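Local coordinates for protein putative hydrolase (Campylobacter jejuni, PDB 3D6L) that probably hydrolyses the thioester bond of long-chain fatty acyl-CoA, working as a hexameric thioesterase of the hotdog fold, at residues 7-12 and 34-39; 42-47 and 127-132; 52-57 and 108-113; 70-75 and 88-93; 78-83 and 121-126. All blocks are in the same frame, centred on the assembly; numbering follows the deposited sequence.

Contact 1: 7-12 and 34-39; sequences PKLKIV and DLAGAI
Lys8 and Ala36 bring the two backbones closest, CA to CA 5.3 Å, where strand 9-12 runs almost antiparallel to the 34-39 part of helix 26-42, the two short axes inclined at 156° and 9.3 Å apart. Leu9 carries most of the apolar packing and divides its two methyls between two turns of the helix. CD1 meets CD1 of Ile39, whereas Leu9 CD2 rests 3.8 Å from Leu35 CB and close to the backbone of Ala36. Between these branches the stems also approach, Leu9 CB standing 4.2 Å from Ala36 CB. Ile39 turns CG1 anti to its carbonyl carbon (chi1 -70°), and the CD1 beyond it lies against Leu9. Its other branch, CG2, touches Lys8 CD at 3.7 Å, the two chains running past one another in opposing senses. Lys8 contributes its methylene stem, with CB 3.7 Å from Ala36 O, while its kinked chain leads the ammonium away from the helix. A classic beta bulge helps explain why two consecutive residues both reach the helix: Lys8 and Leu9 together face Cys71 of strand 68-78. In hotdog terms, this is the first strand of the bun lying against the sausage helix. Ile68 of the second subunit packs on Ile39, and Phe25 of the third on Leu35. The contact is therefore held by aliphatic groups, the alanine methyl and one lysine stem, a chemistry that implies association through shape and exclusion of water, with the Lys8 ammonium directed elsewhere.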
# COMPACT_ATOMS: atom_id res chain seq x y z
N PRO A 7 -23.34 7.07 8.18
CA PRO A 7 -22.10 6.31 8.35
C PRO A 7 -20.96 7.17 8.89
O PRO A 7 -20.85 8.35 8.54
CB PRO A 7 -21.76 5.86 6.93
CG PRO A 7 -23.02 5.94 6.18
CD PRO A 7 -23.78 7.06 6.77
N LYS A 8 -20.13 6.56 9.73
CA LYS A 8 -18.92 7.22 10.25
C LYS A 8 -17.78 7.07 9.24
O LYS A 8 -16.90 7.93 9.16
CB LYS A 8 -18.53 6.64 11.61
CG LYS A 8 -19.60 6.84 12.69
CD LYS A 8 -19.61 8.27 13.22
CE LYS A 8 -21.04 8.76 13.52
NZ LYS A 8 -21.85 7.82 14.37
N LEU A 9 -17.82 5.98 8.48
CA LEU A 9 -16.92 5.75 7.36
C LEU A 9 -17.69 5.23 6.17
O LEU A 9 -18.68 4.53 6.33
CB LEU A 9 -15.83 4.75 7.74
CG LEU A 9 -14.38 5.21 7.90
CD1 LEU A 9 -14.25 6.42 8.81
CD2 LEU A 9 -13.51 4.07 8.42
N LYS A 10 -17.21 5.59 4.98
CA LYS A 10 -17.76 5.13 3.71
C LYS A 10 -16.59 5.04 2.70
O LYS A 10 -15.99 6.05 2.32
CB LYS A 10 -18.86 6.09 3.26
CG LYS A 10 -19.82 5.54 2.22
CD LYS A 10 -21.20 6.20 2.37
CE LYS A 10 -21.90 6.48 1.02
NZ LYS A 10 -22.53 5.29 0.38
N ILE A 11 -16.27 3.81 2.29
CA ILE A 11 -15.10 3.54 1.46
C ILE A 11 -15.53 2.61 0.36
O ILE A 11 -16.48 1.86 0.53
CB ILE A 11 -13.99 2.75 2.21
CG1 ILE A 11 -14.28 2.61 3.70
CG2 ILE A 11 -12.62 3.34 1.97
CD1 ILE A 11 -15.03 1.36 4.03
N VAL A 12 -14.81 2.64 -0.76
CA VAL A 12 -14.95 1.61 -1.79
C VAL A 12 -13.95 0.48 -1.51
O VAL A 12 -12.80 0.73 -1.17
CB VAL A 12 -14.69 2.18 -3.19
CG1 VAL A 12 -15.05 1.15 -4.25
CG2 VAL A 12 -15.48 3.47 -3.41
N ASP A 34 -12.39 -0.53 13.25
CA ASP A 34 -11.60 0.12 14.28
C ASP A 34 -11.62 1.64 14.12
O ASP A 34 -11.84 2.37 15.09
CB ASP A 34 -10.17 -0.42 14.29
CG ASP A 34 -9.42 -0.07 15.57
OD1 ASP A 34 -10.05 0.42 16.53
OD2 ASP A 34 -8.19 -0.29 15.64
N LEU A 35 -11.44 2.11 12.89
CA LEU A 35 -11.46 3.55 12.60
C LEU A 35 -12.84 4.21 12.76
O LEU A 35 -12.94 5.32 13.29
CB LEU A 35 -10.91 3.82 11.20
CG LEU A 35 -9.40 3.64 11.01
CD1 LEU A 35 -9.04 3.77 9.52
CD2 LEU A 35 -8.58 4.62 11.86
N ALA A 36 -13.89 3.53 12.28
CA ALA A 36 -15.27 4.04 12.38
C ALA A 36 -15.75 4.12 13.83
O ALA A 36 -16.41 5.09 14.21
CB ALA A 36 -16.21 3.18 11.57
N GLY A 37 -15.41 3.11 14.63
CA GLY A 37 -15.72 3.11 16.05
C GLY A 37 -15.05 4.28 16.75
O GLY A 37 -15.65 4.94 17.59
N ALA A 38 -13.79 4.54 16.39
CA ALA A 38 -12.99 5.59 17.01
C ALA A 38 -13.61 6.98 16.80
O ALA A 38 -13.67 7.79 17.75
CB ALA A 38 -11.57 5.55 16.49
N ILE A 39 -14.07 7.25 15.58
CA ILE A 39 -14.77 8.50 15.26
C ILE A 39 -15.98 8.69 16.18
O ILE A 39 -16.25 9.81 16.64
CB ILE A 39 -15.23 8.55 13.78
CG1 ILE A 39 -14.02 8.70 12.86
CG2 ILE A 39 -16.22 9.71 13.55
CD1 ILE A 39 -14.33 8.36 11.43

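Contact 2: 42-47 and 127-132; sequences RELSPE and ELKRIH
Leu128 and Leu44 interlock, each directing a methyl at the other's main chain. Leu128 sets CG anti to its carbonyl carbon (chi1 -64°), and its CD1 lies 3.4 Å from Leu44 O; the same methyl meets Pro46 CD tip to tip at 4.1 Å. In return Leu44 CD2 lies 3.5 Å from Leu128 O and 3.9 Å from Leu128 CB, close also to the stem of Lys129. The His132 ring is fixed in its rotation by a hydrogen bond from ND1 to Leu128 O (2.7 Å, N-H...O angle 152°), with the acceptor near the ring plane. Held this way, the ring has Leu44 CG obliquely beside it and turns CE1 and NE2 toward Glu43. The extended Glu43 side chain crosses His132 at about a right angle, yet its carboxylate is only 10° from parallel to the ring, OE2 being 3.7 Å from NE2. A negative charge so near may somewhat favour a protonated imidazole. Lys129 sends NZ to Gly79 O, in the turn between strands 68-78 and 82-94. The loop that follows helix 26-42 is in this way covered by the C-terminal helix 126-130, while Leu44 also packs on Val75 and Val78 of strand 68-78.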
# COMPACT_ATOMS: atom_id res chain seq x y z
N ARG A 42 -14.72 9.29 19.87
CA ARG A 42 -14.16 10.64 20.03
C ARG A 42 -15.22 11.74 20.21
O ARG A 42 -14.90 12.82 20.71
CB ARG A 42 -13.20 11.00 18.89
CG ARG A 42 -11.77 10.53 19.12
CD ARG A 42 -10.79 11.18 18.15
NE ARG A 42 -11.17 10.96 16.75
CZ ARG A 42 -10.85 9.89 16.02
NH1 ARG A 42 -10.11 8.91 16.54
NH2 ARG A 42 -11.27 9.80 14.76
N GLU A 43 -16.47 11.47 19.84
CA GLU A 43 -17.58 12.36 20.22
C GLU A 43 -17.68 12.54 21.74
O GLU A 43 -18.24 13.54 22.23
CB GLU A 43 -18.91 11.82 19.69
CG GLU A 43 -19.16 12.11 18.22
CD GLU A 43 -20.33 11.30 17.66
OE1 GLU A 43 -20.56 11.37 16.43
OE2 GLU A 43 -21.00 10.57 18.45
N LEU A 44 -17.15 11.57 22.48
CA LEU A 44 -17.09 11.66 23.93
C LEU A 44 -15.70 12.00 24.43
O LEU A 44 -15.50 12.22 25.62
CB LEU A 44 -17.58 10.35 24.56
CG LEU A 44 -19.11 10.27 24.61
CD1 LEU A 44 -19.58 8.86 24.36
CD2 LEU A 44 -19.61 10.79 25.94
N SER A 45 -14.74 12.05 23.50
CA SER A 45 -13.34 12.29 23.82
C SER A 45 -12.60 12.81 22.59
O SER A 45 -11.84 12.07 21.95
CB SER A 45 -12.69 10.99 24.31
OG SER A 45 -11.30 11.14 24.48
N PRO A 46 -12.81 14.10 22.26
CA PRO A 46 -12.40 14.74 21.00
C PRO A 46 -10.93 14.58 20.58
O PRO A 46 -10.67 14.32 19.40
CB PRO A 46 -12.73 16.22 21.23
CG PRO A 46 -13.84 16.19 22.24
CD PRO A 46 -13.48 15.06 23.15
N GLU A 47 -10.00 14.73 21.53
CA GLU A 47 -8.56 14.70 21.21
C GLU A 47 -8.04 13.36 20.69
O GLU A 47 -7.42 13.31 19.63
CB GLU A 47 -7.70 15.13 22.40
CG GLU A 47 -7.55 16.64 22.54
CD GLU A 47 -8.53 17.23 23.55
OE1 GLU A 47 -9.62 16.64 23.76
OE2 GLU A 47 -8.19 18.29 24.15
N GLU A 127 -20.58 16.41 30.79
CA GLU A 127 -21.36 17.15 29.80
C GLU A 127 -21.56 16.37 28.50
O GLU A 127 -22.66 16.32 27.97
CB GLU A 127 -20.72 18.49 29.50
CG GLU A 127 -21.50 19.32 28.46
CD GLU A 127 -20.84 20.65 28.16
OE1 GLU A 127 -20.55 21.40 29.13
OE2 GLU A 127 -20.64 20.97 26.97
N LEU A 128 -20.48 15.78 27.99
CA LEU A 128 -20.54 15.01 26.75
C LEU A 128 -21.33 13.73 26.96
O LEU A 128 -22.03 13.27 26.04
CB LEU A 128 -19.13 14.69 26.24
CG LEU A 128 -18.25 15.86 25.81
CD1 LEU A 128 -16.88 15.34 25.43
CD2 LEU A 128 -18.86 16.67 24.67
N LYS A 129 -21.23 13.16 28.16
CA LYS A 129 -22.07 12.03 28.55
C LYS A 129 -23.54 12.43 28.55
O LYS A 129 -24.37 11.67 28.05
CB LYS A 129 -21.68 11.49 29.92
CG LYS A 129 -20.34 10.79 29.97
CD LYS A 129 -20.25 9.95 31.23
CE LYS A 129 -18.81 9.78 31.68
NZ LYS A 129 -18.75 9.11 33.00
N ARG A 130 -23.85 13.61 29.10
CA ARG A 130 -25.23 14.11 29.15
C ARG A 130 -25.84 14.32 27.76
O ARG A 130 -26.98 13.93 27.53
CB ARG A 130 -25.33 15.41 29.96
CG ARG A 130 -25.47 15.20 31.47
CD ARG A 130 -25.94 16.48 32.20
NE ARG A 130 -25.08 17.63 31.92
CZ ARG A 130 -23.96 17.93 32.57
NH1 ARG A 130 -23.52 17.16 33.56
NH2 ARG A 130 -23.26 19.00 32.22
N ILE A 131 -25.08 14.92 26.84
CA ILE A 131 -25.59 15.18 25.49
C ILE A 131 -25.64 13.94 24.60
O ILE A 131 -26.13 14.00 23.47
CB ILE A 131 -24.87 16.35 24.76
CG1 ILE A 131 -23.37 16.10 24.63
CG2 ILE A 131 -25.14 17.67 25.47
CD1 ILE A 131 -22.65 17.12 23.76
N HIS A 132 -25.14 12.81 25.12
CA HIS A 132 -25.18 11.53 24.40
C HIS A 132 -26.07 10.49 25.09
O HIS A 132 -26.06 9.31 24.73
CB HIS A 132 -23.75 11.00 24.18
CG HIS A 132 -23.00 11.73 23.11
ND1 HIS A 132 -22.02 12.66 23.40
CD2 HIS A 132 -23.09 11.69 21.76
CE1 HIS A 132 -21.54 13.16 22.28
NE2 HIS A 132 -22.16 12.58 21.27

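Contact 3: 52-57 and 108-113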
# COMPACT_ATOMS: atom_id res chain seq x y z
N ILE A 52 -8.85 -0.49 23.08
CA ILE A 52 -8.42 -1.46 24.10
C ILE A 52 -8.95 -2.88 23.89
O ILE A 52 -8.30 -3.84 24.29
CB ILE A 52 -8.71 -0.99 25.55
CG1 ILE A 52 -10.19 -0.61 25.73
CG2 ILE A 52 -7.79 0.17 25.93
CD1 ILE A 52 -10.70 -0.87 27.15
N SER A 53 -10.13 -3.02 23.27
CA SER A 53 -10.67 -4.36 23.01
C SER A 53 -11.72 -4.43 21.90
O SER A 53 -12.26 -3.42 21.46
CB SER A 53 -11.20 -5.00 24.30
OG SER A 53 -12.33 -4.31 24.80
N MET A 54 -11.97 -5.66 21.45
CA MET A 54 -12.99 -5.99 20.47
C MET A 54 -13.69 -7.27 20.86
O MET A 54 -13.04 -8.29 21.10
CB MET A 54 -12.37 -6.20 19.09
CG MET A 54 -12.12 -4.96 18.30
SD MET A 54 -12.32 -5.29 16.54
CE MET A 54 -11.88 -3.67 15.90
N ASP A 55 -15.01 -7.23 20.89
CA ASP A 55 -15.81 -8.40 21.16
C ASP A 55 -16.87 -8.58 20.10
O ASP A 55 -17.15 -7.65 19.34
CB ASP A 55 -16.49 -8.26 22.51
CG ASP A 55 -15.80 -9.05 23.58
OD1 ASP A 55 -14.92 -8.47 24.27
OD2 ASP A 55 -16.11 -10.28 23.70
N LYS A 56 -17.46 -9.77 20.05
CA LYS A 56 -18.67 -10.02 19.25
C LYS A 56 -18.58 -9.50 17.81
O LYS A 56 -19.53 -8.90 17.29
CB LYS A 56 -19.92 -9.47 19.96
CG LYS A 56 -20.13 -10.00 21.39
CD LYS A 56 -20.38 -11.51 21.38
CE LYS A 56 -20.14 -12.14 22.75
NZ LYS A 56 -20.05 -13.63 22.60
N VAL A 57 -17.43 -9.70 17.18
CA VAL A 57 -17.32 -9.40 15.76
C VAL A 57 -17.77 -10.61 14.97
O VAL A 57 -17.39 -11.75 15.27
CB VAL A 57 -15.93 -8.83 15.33
CG1 VAL A 57 -14.96 -8.77 16.50
CG2 VAL A 57 -15.35 -9.52 14.08
N ALA A 108 -19.45 -5.63 14.97
CA ALA A 108 -18.44 -5.66 16.03
C ALA A 108 -18.76 -4.76 17.21
O ALA A 108 -19.45 -3.75 17.07
CB ALA A 108 -17.04 -5.33 15.48
N LEU A 109 -18.24 -5.14 18.38
CA LEU A 109 -18.33 -4.34 19.59
C LEU A 109 -16.91 -3.95 19.99
O LEU A 109 -16.13 -4.80 20.42
CB LEU A 109 -18.95 -5.16 20.72
CG LEU A 109 -19.96 -4.57 21.71
CD1 LEU A 109 -20.01 -5.45 22.97
CD2 LEU A 109 -19.69 -3.10 22.06
N VAL A 110 -16.58 -2.67 19.84
CA VAL A 110 -15.21 -2.20 20.09
C VAL A 110 -15.18 -1.31 21.32
O VAL A 110 -16.11 -0.53 21.54
CB VAL A 110 -14.64 -1.39 18.86
CG1 VAL A 110 -13.13 -1.34 18.91
CG2 VAL A 110 -15.10 -1.99 17.53
N THR A 111 -14.12 -1.41 22.12
CA THR A 111 -13.98 -0.55 23.29
C THR A 111 -12.72 0.32 23.21
O THR A 111 -11.64 -0.15 22.83
CB THR A 111 -14.02 -1.35 24.63
OG1 THR A 111 -15.14 -2.24 24.61
CG2 THR A 111 -14.17 -0.41 25.83
N TYR A 112 -12.88 1.59 23.56
CA TYR A 112 -11.83 2.59 23.50
C TYR A 112 -11.64 3.20 24.87
O TYR A 112 -12.56 3.18 25.69
CB TYR A 112 -12.20 3.69 22.48
CG TYR A 112 -12.48 3.14 21.10
CD1 TYR A 112 -13.76 2.73 20.73
CD2 TYR A 112 -11.45 3.02 20.16
CE1 TYR A 112 -14.02 2.21 19.45
CE2 TYR A 112 -11.69 2.50 18.89
CZ TYR A 112 -12.97 2.10 18.54
OH TYR A 112 -13.19 1.58 17.28
N VAL A 113 -10.45 3.72 25.13
CA VAL A 113 -10.22 4.50 26.33
C VAL A 113 -10.00 5.95 25.91
O VAL A 113 -9.34 6.22 24.91
CB VAL A 113 -9.03 3.95 27.18
CG1 VAL A 113 -7.71 4.05 26.42
CG2 VAL A 113 -8.93 4.68 28.51
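Met54 and Val110 lie side by side and point the same way, on the face of the hotdog sheet that packs against the central helix. Val110 holds CG1 anti to its backbone N (chi1 -160°), which places that methyl 3.8 Å from Met54 CG; the bent methionine chain then brings CE within 4.0 Å of both valine methyls. Ile33 of helix 26-42 covers Val110 from the same side. The opposite face carries Ser53 with Thr111 and Asp55 with Leu109, a more polar and more exposed row. There the Ser53 hydroxyl approaches the stem of Thr111, OG to CB 3.4 Å, and Asp55 bends its carboxylate away from Leu109. Toward one end Ile52 straddles its neighbours: CD1 meets Thr111 CG2 at 3.7 Å, the two side chains set obliquely, while CG2 approaches Val113 CG1 at about a right angle. At the other end Val57 CB abuts Ala108 CB.

The strands that carry these side chains, 48-58 and 100-115, run antiparallel, with Ser53-Thr111 and Asp55-Leu109 as hydrogen-bonded pairs and Met54-Val110 as the non-hydrogen-bonded pair between them. Strand 48-58 is outermost in its own chain, but Ser53, Met54 and Val57 pair antiparallel with a strand of the third subunit, which carries the sheet across the interface. Ile52 and Ser53 form a classic beta bulge opposite Thr111, whose O accepts two backbone bonds, from Ile52 N at 2.8 Å and from Ser53 N at 3.3 Å, each donor tilted somewhat out of the carbonyl plane.

Contact 4: 70-75 and 88-93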
# COMPACT_ATOMS: atom_id res chain seq x y z
N SER A 70 -20.12 0.91 4.14
CA SER A 70 -20.53 1.93 5.08
C SER A 70 -20.43 1.35 6.48
O SER A 70 -20.90 0.24 6.73
CB SER A 70 -21.95 2.39 4.78
OG SER A 70 -22.01 3.09 3.55
N CYS A 71 -19.79 2.10 7.37
CA CYS A 71 -19.63 1.70 8.75
C CYS A 71 -20.44 2.63 9.64
O CYS A 71 -20.15 3.83 9.73
CB CYS A 71 -18.17 1.76 9.18
SG CYS A 71 -17.05 0.76 8.20
N TYR A 72 -21.44 2.05 10.29
CA TYR A 72 -22.30 2.74 11.21
C TYR A 72 -21.87 2.43 12.63
O TYR A 72 -21.37 1.34 12.91
CB TYR A 72 -23.74 2.30 11.01
CG TYR A 72 -24.27 2.59 9.63
CD1 TYR A 72 -24.08 1.69 8.58
CD2 TYR A 72 -24.98 3.78 9.37
CE1 TYR A 72 -24.58 1.95 7.30
CE2 TYR A 72 -25.49 4.05 8.10
CZ TYR A 72 -25.28 3.13 7.07
OH TYR A 72 -25.78 3.40 5.82
N SER A 73 -22.10 3.38 13.53
CA SER A 73 -21.68 3.25 14.91
C SER A 73 -22.75 3.68 15.89
O SER A 73 -23.47 4.65 15.65
CB SER A 73 -20.43 4.07 15.15
OG SER A 73 -19.41 3.65 14.26
N LYS A 74 -22.86 2.93 16.99
CA LYS A 74 -23.64 3.37 18.12
C LYS A 74 -22.85 3.20 19.42
O LYS A 74 -22.46 2.08 19.78
CB LYS A 74 -24.99 2.64 18.19
CG LYS A 74 -25.91 3.20 19.28
CD LYS A 74 -27.34 2.71 19.16
CE LYS A 74 -28.12 2.99 20.44
NZ LYS A 74 -28.35 4.45 20.70
N VAL A 75 -22.61 4.31 20.11
CA VAL A 75 -22.02 4.25 21.43
C VAL A 75 -23.03 3.56 22.33
O VAL A 75 -24.15 4.03 22.52
CB VAL A 75 -21.66 5.63 21.98
CG1 VAL A 75 -21.07 5.52 23.38
CG2 VAL A 75 -20.67 6.32 21.04
N GLU A 88 -21.61 -1.51 12.76
CA GLU A 88 -22.29 -2.33 11.77
C GLU A 88 -21.80 -1.92 10.41
O GLU A 88 -21.78 -0.74 10.07
CB GLU A 88 -23.80 -2.14 11.86
CG GLU A 88 -24.43 -2.63 13.15
CD GLU A 88 -24.48 -4.15 13.24
OE1 GLU A 88 -24.40 -4.82 12.19
OE2 GLU A 88 -24.60 -4.67 14.38
N VAL A 89 -21.41 -2.91 9.61
CA VAL A 89 -20.92 -2.65 8.28
C VAL A 89 -21.93 -3.15 7.25
O VAL A 89 -22.42 -4.28 7.35
CB VAL A 89 -19.53 -3.30 8.06
CG1 VAL A 89 -18.91 -2.83 6.77
CG2 VAL A 89 -18.60 -2.99 9.23
N THR A 90 -22.25 -2.30 6.27
CA THR A 90 -23.12 -2.66 5.15
C THR A 90 -22.36 -2.55 3.82
O THR A 90 -21.57 -1.62 3.63
CB THR A 90 -24.37 -1.75 5.08
OG1 THR A 90 -24.00 -0.43 4.67
CG2 THR A 90 -25.08 -1.67 6.44
N ALA A 91 -22.59 -3.49 2.91
CA ALA A 91 -22.02 -3.41 1.57
C ALA A 91 -23.11 -3.05 0.56
O ALA A 91 -24.17 -3.69 0.52
CB ALA A 91 -21.33 -4.70 1.18
N GLN A 92 -22.85 -2.02 -0.24
CA GLN A 92 -23.75 -1.63 -1.32
C GLN A 92 -23.18 -2.16 -2.63
O GLN A 92 -22.03 -1.91 -2.97
CB GLN A 92 -23.90 -0.12 -1.35
CG GLN A 92 -25.11 0.37 -2.08
CD GLN A 92 -25.16 1.89 -2.14
OE1 GLN A 92 -25.09 2.57 -1.10
NE2 GLN A 92 -25.27 2.43 -3.35
N ARG A 93 -24.01 -2.88 -3.36
CA ARG A 93 -23.57 -3.81 -4.39
C ARG A 93 -24.55 -3.77 -5.56
O ARG A 93 -25.75 -3.63 -5.35
CB ARG A 93 -23.54 -5.21 -3.77
CG ARG A 93 -22.94 -6.31 -4.61
CD ARG A 93 -21.94 -7.10 -3.78
NE ARG A 93 -22.54 -8.10 -2.92
CZ ARG A 93 -22.02 -8.54 -1.78
NH1 ARG A 93 -20.87 -8.06 -1.31
NH2 ARG A 93 -22.65 -9.48 -1.08
O HOH W 1 -22.70 0.81 2.01
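Ser70 and Tyr72 tie their strand to Thr90 and Glu88 through paired backbone hydrogen bonds. Ser70 N donates to Thr90 O and Thr90 N returns a bond to Ser70 O at 2.9 Å; two residues further along, Tyr72 N reaches Glu88 O at 2.8 Å and Glu88 N reaches Tyr72 O. Between these hydrogen-bonded pairs sits the non-hydrogen-bonded pair Cys71 and Val89, where two CA-H...O contacts form. Val89 CA lies 3.3 Å from Ser70 O. Cys71 CA makes the matching approach to the carbonyl oxygen of Glu88, at 3.5 Å.

The two strands, 68-78 and 82-94, form the antiparallel hairpin in the middle of the hotdog sheet, and its two faces differ in character. On the face turned to helix 26-42, Cys71 SG and Val89 CG2 make a loose apolar contact at 4.2 Å, with Ala36 and Ile33 of the helix packing on them respectively.

Polar and aromatic groups occupy the other face. Thr90 places OG1 between its backbone N and carbonyl carbon (chi1 71°), in the ring plane at the edge of Tyr72, 3.6 Å from CE1; CG2 of the same threonine lies 3.8 Å from that ring carbon. Glu88 bends its carboxylate away from the neighbouring strand, and Glu88 OE2 is hydrogen-bonded to Ser107 OG on strand 100-115.

A water bridges the strands beside the Ser70-Thr90 pair, donating to Thr90 O at 3.1 Å and hydrogen-bonding to Ser70 OG.

Contact 5: 78-83 and 121-126; sequences VGNTSI and KNPISE
Ile124 sets its CD1 methyl against both Val78 and Ile83, 3.6 Å from Val78 CG1 and 3.7 Å from Ile83 CG1. The isoleucine turns CG1 anti to its carbonyl carbon (chi1 -56°), and the chain continues over the main chain of the turn, with CD1 also near the backbone of Thr81. Its own N donates the single hydrogen bond between the segments, to Asn80 O at 3.0 Å; the N-H points almost straight at the oxygen (169°) and meets it nearly along the C=O axis. Just before it, Pro123 CA approaches the same oxygen in a CA-H...O contact of 3.5 Å, while the ring lies alongside the Asn80 side chain, CB to OD1 3.9 Å. Thr81 sets its CG2 methyl 3.5 Å from Asn122 O and crosses the extended Lys121 chain at about a right angle.

What positions these groups lies one layer out. Gly79 N bonds to Ser82 O at 2.9 Å and closes the turn, and Asn122 O accepts a bond from the Ser114 hydroxyl. Leu44 packs on Ile124 from the loop after helix 26-42. Ser125, the N-cap of helix 126-130, follows directly. Here the C-terminal tail folds over the tip of a tight beta hairpin, the turn that links strands 68-78 and 82-94 of the hotdog sheet.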
# COMPACT_ATOMS: atom_id res chain seq x y z
N VAL A 78 -20.69 3.96 28.25
CA VAL A 78 -19.66 4.91 28.66
C VAL A 78 -19.37 4.69 30.13
O VAL A 78 -20.28 4.65 30.96
CB VAL A 78 -20.09 6.38 28.41
CG1 VAL A 78 -19.00 7.33 28.85
CG2 VAL A 78 -20.42 6.61 26.95
N GLY A 79 -18.09 4.53 30.45
CA GLY A 79 -17.64 4.36 31.82
C GLY A 79 -17.01 5.66 32.29
O GLY A 79 -17.43 6.73 31.88
N ASN A 80 -16.01 5.55 33.14
CA ASN A 80 -15.27 6.71 33.63
C ASN A 80 -14.27 7.18 32.57
O ASN A 80 -14.16 8.39 32.31
CB ASN A 80 -14.62 6.37 34.99
CG ASN A 80 -13.34 7.14 35.25
OD1 ASN A 80 -13.36 8.34 35.57
ND2 ASN A 80 -12.20 6.45 35.14
N THR A 81 -13.57 6.23 31.94
CA THR A 81 -12.65 6.52 30.82
C THR A 81 -12.92 5.68 29.55
O THR A 81 -12.40 5.99 28.48
CB THR A 81 -11.16 6.31 31.20
OG1 THR A 81 -10.97 4.99 31.70
CG2 THR A 81 -10.71 7.32 32.25
N SER A 82 -13.73 4.62 29.67
CA SER A 82 -13.90 3.68 28.57
C SER A 82 -15.16 3.98 27.75
O SER A 82 -16.12 4.53 28.28
CB SER A 82 -13.92 2.24 29.07
OG SER A 82 -15.16 1.94 29.71
N ILE A 83 -15.14 3.60 26.47
CA ILE A 83 -16.26 3.84 25.55
C ILE A 83 -16.52 2.63 24.64
O ILE A 83 -15.67 2.23 23.85
CB ILE A 83 -16.00 5.09 24.64
CG1 ILE A 83 -15.53 6.29 25.47
CG2 ILE A 83 -17.24 5.42 23.81
CD1 ILE A 83 -14.81 7.37 24.67
N LYS A 121 -4.72 8.41 30.66
CA LYS A 121 -6.17 8.32 30.86
C LYS A 121 -6.81 9.68 31.12
O LYS A 121 -6.34 10.46 31.94
CB LYS A 121 -6.52 7.31 31.96
CG LYS A 121 -6.51 5.87 31.46
CD LYS A 121 -6.94 4.86 32.53
CE LYS A 121 -7.01 3.45 31.93
NZ LYS A 121 -7.35 2.41 32.95
N ASN A 122 -7.87 9.95 30.36
CA ASN A 122 -8.62 11.19 30.44
C ASN A 122 -10.04 10.84 30.89
O ASN A 122 -10.76 10.16 30.17
CB ASN A 122 -8.63 11.86 29.05
CG ASN A 122 -9.11 13.33 29.07
OD1 ASN A 122 -9.46 13.87 30.12
ND2 ASN A 122 -9.14 13.96 27.89
N PRO A 123 -10.44 11.23 32.12
CA PRO A 123 -11.83 11.00 32.50
C PRO A 123 -12.78 11.76 31.58
O PRO A 123 -12.56 12.94 31.29
CB PRO A 123 -11.91 11.55 33.93
CG PRO A 123 -10.50 11.51 34.42
CD PRO A 123 -9.67 11.86 33.21
N ILE A 124 -13.82 11.07 31.11
CA ILE A 124 -14.79 11.64 30.18
C ILE A 124 -15.65 12.69 30.90
O ILE A 124 -16.15 12.43 32.01
CB ILE A 124 -15.68 10.55 29.54
CG1 ILE A 124 -14.82 9.48 28.85
CG2 ILE A 124 -16.69 11.17 28.56
CD1 ILE A 124 -15.52 8.17 28.61
N SER A 125 -15.82 13.84 30.26
CA SER A 125 -16.59 14.94 30.83
C SER A 125 -18.06 14.58 30.93
O SER A 125 -18.64 14.05 29.98
CB SER A 125 -16.42 16.22 30.00
OG SER A 125 -17.28 16.21 28.88
N GLU A 126 -18.66 14.87 32.09
CA GLU A 126 -20.08 14.57 32.33
C GLU A 126 -21.03 15.28 31.35
O GLU A 126 -22.13 14.78 31.07
CB GLU A 126 -20.47 14.83 33.82
CG GLU A 126 -19.55 15.80 34.60
CD GLU A 126 -20.08 16.20 35.99
OE1 GLU A 126 -20.04 15.36 36.92
OE2 GLU A 126 -20.51 17.38 36.15

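Overall arrangement
Contacts 1 and 4 form the buried centre, about 8 Å apart between centres: one seats a strand on helix 26-42, the other pairs the middle strands of the same sheet, and the main chain of Cys71 hydrogen-bonds to that of Lys8 and Leu9 where they meet. Contact 3, partly buried, lies near the sheet's other margin, linked to the helix by Tyr112 OH bonding to Asp34 O. Contact 2, partly buried, and contact 5, at the surface, fix the C-terminal tail, joined by Lys129 NZ to Gly79 O. Regular backbone bonding dominates contacts 3 and 4, aliphatic packing contact 1; contact 5 has one backbone bond across it, whereas contact 2 relies on leucine packing and a histidine held within its own segment.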